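Local atomic coordinates of transcriptional activator, putative (Pyrococcus furiosus, PDB entry 1RTW), a protein that is of unknown function but is a putative transcriptional activator of the all-helical TENA/THI-4/PQQC family. Residues Pro19-Phe22 with Leu23-Ala27; Val41-Tyr44 with Tyr45-Lys48; Phe182-Glu185 with Arg186-Val190. All coordinates share one frame; numbering follows the deposited sequence.

Contact 1: residues Pro19-Phe22 with Leu23-Ala27; sequences PHKF and LIEMA
Two backbone amides converge on the carbonyl oxygen of H20: I24 N donates a full i+4 bond to H20 O over 3.1 Å, nearly in line with the C=O, and L23 N adds a weak one. This is the first turn of helix 21-28, with H20 as its N-cap. The histidine ring does the capping: ND1 accepts F22 N at 2.9 Å along an almost straight line (170°), although the donor sits 25° out of the ring plane. The other ring nitrogen, H20 NE2, is hydrogen-bonded to D203, so the buried imidazole is held from both nitrogens and its rotation is fixed. E25 N to K21 O and M26 N to F22 O continue the helical pattern.

P19, behind a cis peptide bond, packs its ring on the first turn: CG of P19 lies 3.9 Å from CG1 of I24, and its CB meets CB of L23, whose side chain reaches on to helix 118-142. On the buried face, F22 and the selenomethionine M26 lie side by side and point the same way. The ring of F22 also meets W39 and W202. On the outer face K21 stretches out straight and crosses E25; its CE approaches OE2 of E25 at 3.6 Å, whereas K21 NZ stays 4.7 Å from the same oxygen. K21 makes a cation-pi contact with Y206, whose OH weakly hydrogen-bonds E25 OE1. Bends at chi2 and chi3 curl M26 into a Met-aromatic contact, its SE 4.8 Å from the centroid of the F22 ring and 43° off the ring normal.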
ATOM      1  N   PRO B  19     -12.233   3.455  34.963  1.00 31.19           N
ATOM      2  CA  PRO B  19     -10.784   3.281  34.849  1.00 29.33           C
ATOM      3  C   PRO B  19     -10.313   1.825  34.790  1.00 30.46           C
ATOM      4  O   PRO B  19     -11.027   0.895  35.165  1.00 31.88           O
ATOM      5  CB  PRO B  19     -10.303   3.898  36.139  1.00 27.59           C
ATOM      6  CG  PRO B  19     -11.313   3.304  37.119  1.00 28.32           C
ATOM      7  CD  PRO B  19     -12.642   3.420  36.382  1.00 28.01           C
ATOM      8  N   HIS B  20      -9.091   1.644  34.309  1.00 30.55           N
ATOM      9  CA  HIS B  20      -8.482   0.322  34.259  1.00 29.74           C
ATOM     10  C   HIS B  20      -7.545   0.309  35.453  1.00 30.04           C
ATOM     11  O   HIS B  20      -7.163   1.372  35.946  1.00 30.72           O
ATOM     12  CB  HIS B  20      -7.673   0.132  32.973  1.00 26.96           C
ATOM     13  CG  HIS B  20      -6.909  -1.154  32.923  1.00 23.04           C
ATOM     14  ND1 HIS B  20      -5.650  -1.295  33.464  1.00 22.27           N
ATOM     15  CD2 HIS B  20      -7.227  -2.363  32.397  1.00 22.27           C
ATOM     16  CE1 HIS B  20      -5.225  -2.532  33.277  1.00 22.68           C
ATOM     17  NE2 HIS B  20      -6.165  -3.201  32.630  1.00 20.13           N
ATOM     18  N   LYS B  21      -7.180  -0.888  35.907  1.00 29.92           N
ATOM     19  CA  LYS B  21      -6.277  -1.066  37.042  1.00 29.58           C
ATOM     20  C   LYS B  21      -5.103  -0.092  36.977  1.00 28.35           C
ATOM     21  O   LYS B  21      -4.800   0.601  37.955  1.00 28.91           O
ATOM     22  CB  LYS B  21      -5.757  -2.511  37.064  1.00 29.19           C
ATOM     23  CG  LYS B  21      -4.837  -2.858  38.219  1.00 32.86           C
ATOM     24  CD  LYS B  21      -4.280  -4.275  38.055  1.00 35.88           C
ATOM     25  CE  LYS B  21      -3.302  -4.623  39.166  1.00 37.37           C
ATOM     26  NZ  LYS B  21      -2.674  -5.966  38.950  1.00 40.69           N
ATOM     27  N   PHE B  22      -4.500   0.006  35.796  1.00 26.40           N
ATOM     28  CA  PHE B  22      -3.356   0.882  35.577  1.00 27.12           C
ATOM     29  C   PHE B  22      -3.655   2.346  35.885  1.00 28.71           C
ATOM     30  O   PHE B  22      -2.807   3.049  36.439  1.00 30.73           O
ATOM     31  CB  PHE B  22      -2.855   0.740  34.136  1.00 24.50           C
ATOM     32  CG  PHE B  22      -1.570   1.471  33.859  1.00 24.04           C
ATOM     33  CD1 PHE B  22      -1.584   2.772  33.369  1.00 21.75           C
ATOM     34  CD2 PHE B  22      -0.343   0.839  34.056  1.00 23.01           C
ATOM     35  CE1 PHE B  22      -0.397   3.432  33.076  1.00 21.88           C
ATOM     36  CE2 PHE B  22       0.856   1.490  33.765  1.00 21.78           C
ATOM     37  CZ  PHE B  22       0.828   2.792  33.273  1.00 21.81           C
ATOM     38  N   LEU B  23      -4.854   2.800  35.525  1.00 29.47           N
ATOM     39  CA  LEU B  23      -5.258   4.183  35.757  1.00 30.26           C
ATOM     40  C   LEU B  23      -5.523   4.479  37.228  1.00 32.39           C
ATOM     41  O   LEU B  23      -5.264   5.587  37.692  1.00 32.45           O
ATOM     42  CB  LEU B  23      -6.479   4.538  34.904  1.00 29.06           C
ATOM     43  CG  LEU B  23      -6.334   4.303  33.389  1.00 29.93           C
ATOM     44  CD1 LEU B  23      -7.582   4.764  32.671  1.00 30.92           C
ATOM     45  CD2 LEU B  23      -5.121   5.026  32.830  1.00 30.41           C
ATOM     46  N   ILE B  24      -6.040   3.493  37.957  1.00 34.90           N
ATOM     47  CA  ILE B  24      -6.313   3.650  39.383  1.00 37.66           C
ATOM     48  C   ILE B  24      -4.994   3.843  40.117  1.00 38.25           C
ATOM     49  O   ILE B  24      -4.887   4.672  41.022  1.00 40.48           O
ATOM     50  CB  ILE B  24      -6.986   2.396  39.980  1.00 39.31           C
ATOM     51  CG1 ILE B  24      -8.367   2.187  39.367  1.00 39.82           C
ATOM     52  CG2 ILE B  24      -7.082   2.518  41.497  1.00 37.42           C
ATOM     53  CD1 ILE B  24      -9.012   0.872  39.774  1.00 43.33           C
ATOM     54  N   GLU B  25      -3.990   3.079  39.706  1.00 36.98           N
ATOM     55  CA  GLU B  25      -2.690   3.149  40.342  1.00 36.62           C
ATOM     56  C   GLU B  25      -1.960   4.434  40.011  1.00 37.38           C
ATOM     57  O   GLU B  25      -1.237   4.967  40.848  1.00 36.99           O
ATOM     58  CB  GLU B  25      -1.865   1.914  40.000  1.00 35.48           C
ATOM     59  CG  GLU B  25      -2.525   0.633  40.487  1.00 33.51           C
ATOM     60  CD  GLU B  25      -1.677  -0.605  40.288  1.00 31.47           C
ATOM     61  OE1 GLU B  25      -0.587  -0.526  39.688  1.00 30.87           O
ATOM     62  OE2 GLU B  25      -2.120  -1.670  40.750  1.00 31.24           O
HETATM   63  N   MSE B  26      -2.158   4.936  38.796  1.00 38.61           N
HETATM   64  CA  MSE B  26      -1.548   6.197  38.389  1.00 40.46           C
HETATM   65  C   MSE B  26      -2.159   7.308  39.250  1.00 38.62           C
HETATM   66  O   MSE B  26      -1.444   8.171  39.770  1.00 36.77           O
HETATM   67  CB  MSE B  26      -1.850   6.491  36.915  1.00 44.43           C
HETATM   68  CG  MSE B  26      -1.065   5.669  35.907  1.00 49.42           C
HETATM   69 SE   MSE B  26       0.768   6.246  35.663  1.00 55.38          SE
HETATM   70  CE  MSE B  26       0.495   8.141  35.664  1.00 49.84           C
ATOM     71  N   ALA B  27      -3.479   7.237  39.424  1.00 38.10           N
ATOM     72  CA  ALA B  27      -4.250   8.217  40.193  1.00 40.36           C
ATOM     73  C   ALA B  27      -3.977   8.210  41.692  1.00 41.88           C
ATOM     74  O   ALA B  27      -3.996   9.263  42.327  1.00 43.19           O
ATOM     75  CB  ALA B  27      -5.745   8.041  39.931  1.00 39.37           C
TER

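Contact 2: residues Val41-Tyr44 with Tyr45-Lys48; sequences VNDY and YFVK
Y44 and K48, one helical turn apart on helix 33-60, make the main side-chain contact here, and backbone bonds run beneath it. Among those bonds, V47 N to D43 O is the shortest at 2.8 Å; F46 N to N42 O and K48 N to Y44 O are also sound, while Y45 N to V41 O is weak.

The van der Waals contacts are made by side chains that cross at a slant. With CG of Y44 opposite its backbone N (chi1 178°) and CG of K48 turned the other way, beside its own N (chi1 -79°), the tyrosine ring and the lysine chain are directed toward each other and cross. A bend at chi3 then carries CE of K48 to 3.9 Å from CE2 of Y44. In the neighbouring pair, one residue earlier, CG2 of V47 comes within 3.2 Å of the carbonyl oxygen of D43 and 3.9 Å from its OD2; the side chain of V47 is about 4 Å from a phosphate ion, probably from the crystallisation liquor.

Polar links join the two outer ends. A water donates to Y44 OH at 3.1 Å and weakly accepts from K48 NZ, bridging phenol and ammonium. Each end has a stronger partner beyond the turn: Y44 OH bonds to E84, and K48 NZ forms a salt bridge with D63 of the second subunit. N42 is held by its amide, OD1 accepting from D99 N and ND2 giving to the carbonyl of K38.

The buried F46 ring meets Y105, while V47 touches F83 of helix 66-89. These are i,i+4 side-chain contacts along a core helix of an all-helical bundle, with its lysine turned to a subunit interface.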
ATOM      1  N   VAL B  41       7.885   1.419  27.505  1.00 14.96           N
ATOM      2  CA  VAL B  41       8.569   0.750  26.394  1.00 14.50           C
ATOM      3  C   VAL B  41       7.587   0.332  25.299  1.00 14.20           C
ATOM      4  O   VAL B  41       7.847   0.514  24.113  1.00 13.81           O
ATOM      5  CB  VAL B  41       9.324  -0.509  26.899  1.00 15.63           C
ATOM      6  CG1 VAL B  41       9.879  -1.306  25.752  1.00 14.86           C
ATOM      7  CG2 VAL B  41      10.464  -0.105  27.850  1.00 15.24           C
ATOM      8  N   ASN B  42       6.442  -0.198  25.704  1.00 13.11           N
ATOM      9  CA  ASN B  42       5.449  -0.646  24.746  1.00 13.50           C
ATOM     10  C   ASN B  42       4.626   0.465  24.115  1.00 13.34           C
ATOM     11  O   ASN B  42       4.287   0.396  22.934  1.00 12.54           O
ATOM     12  CB  ASN B  42       4.552  -1.707  25.368  1.00 14.23           C
ATOM     13  CG  ASN B  42       5.259  -3.023  25.528  1.00 15.67           C
ATOM     14  OD1 ASN B  42       5.225  -3.876  24.639  1.00 17.88           O
ATOM     15  ND2 ASN B  42       5.922  -3.199  26.659  1.00 18.22           N
ATOM     16  N   ASP B  43       4.299   1.494  24.878  1.00 12.36           N
ATOM     17  CA  ASP B  43       3.528   2.569  24.284  1.00 14.85           C
ATOM     18  C   ASP B  43       4.393   3.396  23.336  1.00 14.40           C
ATOM     19  O   ASP B  43       3.902   3.942  22.357  1.00 16.61           O
ATOM     20  CB  ASP B  43       2.887   3.452  25.346  1.00 15.53           C
ATOM     21  CG  ASP B  43       1.602   4.081  24.857  1.00 18.07           C
ATOM     22  OD1 ASP B  43       0.665   3.330  24.510  1.00 16.61           O
ATOM     23  OD2 ASP B  43       1.529   5.323  24.805  1.00 18.14           O
ATOM     24  N   TYR B  44       5.690   3.461  23.620  1.00 15.18           N
ATOM     25  CA  TYR B  44       6.623   4.199  22.778  1.00 14.14           C
ATOM     26  C   TYR B  44       6.635   3.549  21.396  1.00 14.70           C
ATOM     27  O   TYR B  44       6.670   4.235  20.371  1.00 14.37           O
ATOM     28  CB  TYR B  44       8.019   4.163  23.393  1.00 14.66           C
ATOM     29  CG  TYR B  44       9.067   4.857  22.570  1.00 11.73           C
ATOM     30  CD1 TYR B  44       9.021   6.232  22.370  1.00 14.09           C
ATOM     31  CD2 TYR B  44      10.130   4.144  22.027  1.00 14.71           C
ATOM     32  CE1 TYR B  44      10.016   6.887  21.655  1.00 15.18           C
ATOM     33  CE2 TYR B  44      11.133   4.785  21.307  1.00 16.05           C
ATOM     34  CZ  TYR B  44      11.068   6.156  21.130  1.00 15.16           C
ATOM     35  OH  TYR B  44      12.067   6.790  20.441  1.00 20.34           O
ATOM     36  N   TYR B  45       6.602   2.217  21.389  1.00 13.99           N
ATOM     37  CA  TYR B  45       6.566   1.445  20.161  1.00 12.86           C
ATOM     38  C   TYR B  45       5.235   1.713  19.455  1.00 13.60           C
ATOM     39  O   TYR B  45       5.191   1.884  18.238  1.00 13.92           O
ATOM     40  CB  TYR B  45       6.668  -0.042  20.477  1.00 14.99           C
ATOM     41  CG  TYR B  45       6.493  -0.939  19.281  1.00 12.76           C
ATOM     42  CD1 TYR B  45       5.300  -1.641  19.074  1.00 16.22           C
ATOM     43  CD2 TYR B  45       7.531  -1.126  18.384  1.00 15.91           C
ATOM     44  CE1 TYR B  45       5.159  -2.518  17.993  1.00 16.41           C
ATOM     45  CE2 TYR B  45       7.405  -1.998  17.302  1.00 20.40           C
ATOM     46  CZ  TYR B  45       6.220  -2.689  17.111  1.00 18.57           C
ATOM     47  OH  TYR B  45       6.124  -3.537  16.029  1.00 22.35           O
ATOM     48  N   PHE B  46       4.159   1.782  20.227  1.00 11.90           N
ATOM     49  CA  PHE B  46       2.852   2.038  19.646  1.00 12.22           C
ATOM     50  C   PHE B  46       2.785   3.427  19.008  1.00 10.85           C
ATOM     51  O   PHE B  46       2.279   3.578  17.909  1.00 11.23           O
ATOM     52  CB  PHE B  46       1.741   1.898  20.703  1.00 11.37           C
ATOM     53  CG  PHE B  46       0.357   2.154  20.160  1.00 15.30           C
ATOM     54  CD1 PHE B  46      -0.322   1.163  19.451  1.00 15.04           C
ATOM     55  CD2 PHE B  46      -0.227   3.411  20.272  1.00 15.17           C
ATOM     56  CE1 PHE B  46      -1.559   1.430  18.852  1.00 19.10           C
ATOM     57  CE2 PHE B  46      -1.472   3.688  19.671  1.00 18.84           C
ATOM     58  CZ  PHE B  46      -2.133   2.697  18.959  1.00 15.31           C
ATOM     59  N   VAL B  47       3.310   4.434  19.701  1.00 11.91           N
ATOM     60  CA  VAL B  47       3.272   5.813  19.202  1.00 11.09           C
ATOM     61  C   VAL B  47       3.995   5.948  17.867  1.00 13.41           C
ATOM     62  O   VAL B  47       3.483   6.579  16.939  1.00 13.09           O
ATOM     63  CB  VAL B  47       3.856   6.797  20.244  1.00 10.64           C
ATOM     64  CG1 VAL B  47       4.026   8.177  19.637  1.00  8.78           C
ATOM     65  CG2 VAL B  47       2.945   6.862  21.479  1.00  6.38           C
ATOM     66  N   LYS B  48       5.173   5.336  17.771  1.00 14.97           N
ATOM     67  CA  LYS B  48       5.959   5.378  16.545  1.00 16.04           C
ATOM     68  C   LYS B  48       5.142   4.840  15.376  1.00 16.22           C
ATOM     69  O   LYS B  48       5.094   5.444  14.304  1.00 15.97           O
ATOM     70  CB  LYS B  48       7.247   4.544  16.679  1.00 16.17           C
ATOM     71  CG  LYS B  48       8.375   5.227  17.449  1.00 19.75           C
ATOM     72  CD  LYS B  48       9.674   4.425  17.421  1.00 19.25           C
ATOM     73  CE  LYS B  48       9.532   3.097  18.155  1.00 22.23           C
ATOM     74  NZ  LYS B  48      10.815   2.338  18.196  1.00 19.88           N
TER
HETATM   75  O   HOH W   1      13.151   4.716  18.367  1.00 29.40           O

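Contact 3: residues Phe182-Glu185 with Arg186-Val190; sequences FEKE and RAREV
Four consecutive i+4 bonds, R186 N to F182 O through E189 N to E185 O, carry the backbone as regular helix, with R188 N to K184 O the shortest at 2.8 Å and its donor in the carbonyl plane.

On one side F182 and R186 lie alongside each other and point the same way. CG of R186 sits over one face of the phenyl ring, while the guanidinium turns its edge to the ring tip, R186 NE lying 3.5 Å from CZ of F182. The two planes stand 80° apart, so the guanidinium is not stacked flat on the ring. A bend at chi2 (-102°) swings the arginine back along the phenylalanine, though R186 is poorly ordered and its end should be read with caution. The aliphatic base of R186 is also touched by E183, whose OE1 is 3.8 Å from CB of R186 and has a weak hydrogen bond to S117 OG. The other carboxylate oxygen of E183 is hydrogen-bonded to H179 of the third subunit, and K178 of that subunit makes a cation-pi contact with F182.

Round the helix, E185 and R188 form a salt bridge, OE2 to NE at 3.6 Å, their planes 31° apart; the nearer approach is OE2 to CD of R188, 3.2 Å. The guanidinium has its stronger partner in E5, bonded through NH1, on helix 2-8. K184 lays its CD 4.1 Å from NH2 of R188, and E185 OE1 and E189 OE2, like charges, stay 4.5 Å apart. A187 packs inward against F2 and T123.

These i,i+3 and i,i+4 contacts lie along an amphipathic helix, helix 181-201, whose A187 and V190 pack on helix 118-142 and whose first turn meets the third subunit.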
ATOM      1  N   PHE B 182     -23.659   0.226   4.869  1.00 46.55           N
ATOM      2  CA  PHE B 182     -22.759  -0.917   4.690  1.00 45.39           C
ATOM      3  C   PHE B 182     -21.346  -0.512   5.101  1.00 45.59           C
ATOM      4  O   PHE B 182     -20.691  -1.186   5.903  1.00 45.90           O
ATOM      5  CB  PHE B 182     -22.717  -1.382   3.227  1.00 43.23           C
ATOM      6  CG  PHE B 182     -21.579  -2.338   2.925  1.00 40.75           C
ATOM      7  CD1 PHE B 182     -21.564  -3.621   3.467  1.00 39.49           C
ATOM      8  CD2 PHE B 182     -20.510  -1.943   2.124  1.00 40.14           C
ATOM      9  CE1 PHE B 182     -20.502  -4.500   3.218  1.00 39.81           C
ATOM     10  CE2 PHE B 182     -19.444  -2.814   1.868  1.00 40.92           C
ATOM     11  CZ  PHE B 182     -19.442  -4.095   2.417  1.00 39.23           C
ATOM     12  N   GLU B 183     -20.895   0.605   4.538  1.00 45.56           N
ATOM     13  CA  GLU B 183     -19.567   1.125   4.798  1.00 44.57           C
ATOM     14  C   GLU B 183     -19.456   1.667   6.216  1.00 43.55           C
ATOM     15  O   GLU B 183     -18.381   1.629   6.817  1.00 43.32           O
ATOM     16  CB  GLU B 183     -19.208   2.182   3.753  1.00 46.38           C
ATOM     17  CG  GLU B 183     -17.710   2.337   3.496  1.00 50.23           C
ATOM     18  CD  GLU B 183     -17.020   1.028   3.103  1.00 51.78           C
ATOM     19  OE1 GLU B 183     -16.169   0.543   3.883  1.00 53.74           O
ATOM     20  OE2 GLU B 183     -17.307   0.495   2.011  1.00 50.68           O
ATOM     21  N   LYS B 184     -20.568   2.153   6.760  1.00 42.44           N
ATOM     22  CA  LYS B 184     -20.566   2.653   8.127  1.00 42.21           C
ATOM     23  C   LYS B 184     -20.371   1.478   9.072  1.00 42.33           C
ATOM     24  O   LYS B 184     -19.635   1.587  10.051  1.00 42.06           O
ATOM     25  CB  LYS B 184     -21.868   3.381   8.469  1.00 44.53           C
ATOM     26  CG  LYS B 184     -21.876   4.853   8.103  1.00 46.53           C
ATOM     27  CD  LYS B 184     -23.156   5.539   8.558  1.00 48.96           C
ATOM     28  CE  LYS B 184     -23.194   6.977   8.066  1.00 50.00           C
ATOM     29  NZ  LYS B 184     -24.356   7.765   8.568  1.00 51.86           N
ATOM     30  N   GLU B 185     -21.011   0.349   8.762  1.00 43.08           N
ATOM     31  CA  GLU B 185     -20.901  -0.857   9.585  1.00 44.43           C
ATOM     32  C   GLU B 185     -19.472  -1.380   9.628  1.00 43.91           C
ATOM     33  O   GLU B 185     -19.027  -1.898  10.651  1.00 41.73           O
ATOM     34  CB  GLU B 185     -21.841  -1.960   9.085  1.00 46.25           C
ATOM     35  CG  GLU B 185     -23.188  -2.022   9.805  1.00 49.48           C
ATOM     36  CD  GLU B 185     -23.074  -2.353  11.294  1.00 50.65           C
ATOM     37  OE1 GLU B 185     -22.240  -3.203  11.680  1.00 50.66           O
ATOM     38  OE2 GLU B 185     -23.845  -1.769  12.082  1.00 50.97           O
ATOM     39  N   ARG B 186     -18.770  -1.263   8.504  1.00 46.34           N
ATOM     40  CA  ARG B 186     -17.379  -1.700   8.414  1.00 48.01           C
ATOM     41  C   ARG B 186     -16.580  -0.888   9.432  1.00 42.34           C
ATOM     42  O   ARG B 186     -15.805  -1.441  10.210  1.00 38.01           O
ATOM     43  CB  ARG B 186     -16.830  -1.453   7.005  1.00 58.65           C
ATOM     44  CG  ARG B 186     -17.331  -2.417   5.937  1.00 72.14           C
ATOM     45  CD  ARG B 186     -16.288  -3.479   5.621  1.00 83.10           C
ATOM     46  NE  ARG B 186     -16.724  -4.367   4.547  1.00 95.21           N
ATOM     47  CZ  ARG B 186     -15.957  -5.288   3.967  1.00102.65           C
ATOM     48  NH1 ARG B 186     -14.697  -5.455   4.350  1.00107.53           N
ATOM     49  NH2 ARG B 186     -16.456  -6.049   3.000  1.00107.68           N
ATOM     50  N   ALA B 187     -16.820   0.420   9.443  1.00 36.84           N
ATOM     51  CA  ALA B 187     -16.153   1.320  10.369  1.00 34.06           C
ATOM     52  C   ALA B 187     -16.580   1.011  11.795  1.00 32.77           C
ATOM     53  O   ALA B 187     -15.757   1.047  12.702  1.00 34.77           O
ATOM     54  CB  ALA B 187     -16.469   2.764  10.024  1.00 31.97           C
ATOM     55  N   ARG B 188     -17.867   0.727  11.999  1.00 31.31           N
ATOM     56  CA  ARG B 188     -18.353   0.397  13.339  1.00 30.76           C
ATOM     57  C   ARG B 188     -17.558  -0.785  13.885  1.00 28.92           C
ATOM     58  O   ARG B 188     -17.154  -0.787  15.052  1.00 26.96           O
ATOM     59  CB  ARG B 188     -19.851   0.059  13.330  1.00 32.51           C
ATOM     60  CG  ARG B 188     -20.761   1.231  12.987  1.00 35.72           C
ATOM     61  CD  ARG B 188     -22.240   0.841  13.071  1.00 40.98           C
ATOM     62  NE  ARG B 188     -23.107   1.730  12.294  1.00 44.23           N
ATOM     63  CZ  ARG B 188     -23.600   2.887  12.732  1.00 46.64           C
ATOM     64  NH1 ARG B 188     -23.324   3.313  13.958  1.00 47.97           N
ATOM     65  NH2 ARG B 188     -24.350   3.639  11.933  1.00 48.29           N
ATOM     66  N   GLU B 189     -17.314  -1.770  13.021  1.00 27.95           N
ATOM     67  CA  GLU B 189     -16.559  -2.958  13.397  1.00 30.15           C
ATOM     68  C   GLU B 189     -15.118  -2.614  13.768  1.00 28.31           C
ATOM     69  O   GLU B 189     -14.579  -3.147  14.733  1.00 26.56           O
ATOM     70  CB  GLU B 189     -16.565  -3.996  12.266  1.00 35.79           C
ATOM     71  CG  GLU B 189     -17.822  -4.863  12.209  1.00 44.64           C
ATOM     72  CD  GLU B 189     -18.071  -5.639  13.504  1.00 48.48           C
ATOM     73  OE1 GLU B 189     -17.095  -6.099  14.140  1.00 51.50           O
ATOM     74  OE2 GLU B 189     -19.252  -5.781  13.890  1.00 49.97           O
ATOM     75  N   VAL B 190     -14.492  -1.739  12.986  1.00 25.91           N
ATOM     76  CA  VAL B 190     -13.125  -1.339  13.266  1.00 24.70           C
ATOM     77  C   VAL B 190     -13.055  -0.612  14.607  1.00 23.63           C
ATOM     78  O   VAL B 190     -12.152  -0.876  15.406  1.00 22.95           O
ATOM     79  CB  VAL B 190     -12.525  -0.493  12.112  1.00 24.03           C
ATOM     80  CG1 VAL B 190     -11.206   0.118  12.525  1.00 23.50           C
ATOM     81  CG2 VAL B 190     -12.294  -1.377  10.897  1.00 23.11           C
TER

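In the fold
Along the chain the three contacts come in series, and none nests in or crosses another; each is a local contact within about two turns of one helix and closes no loop. Contact 1 starts the short helix 21-28, and contact 2 lies in the next helix, 33-60, about 19 Å away between centres. Far later comes contact 3, near the start of helix 181-201, about 27 Å from contact 2 between centres and on the opposite side of the chain's centre. Helix 118-142 touches all three. After helix 181-201, W202, D203, A205 and Y206 meet contact 1, while I204 meets N42 of contact 2. Contacts 2 and 3 reach different neighbouring subunits, the second and the third.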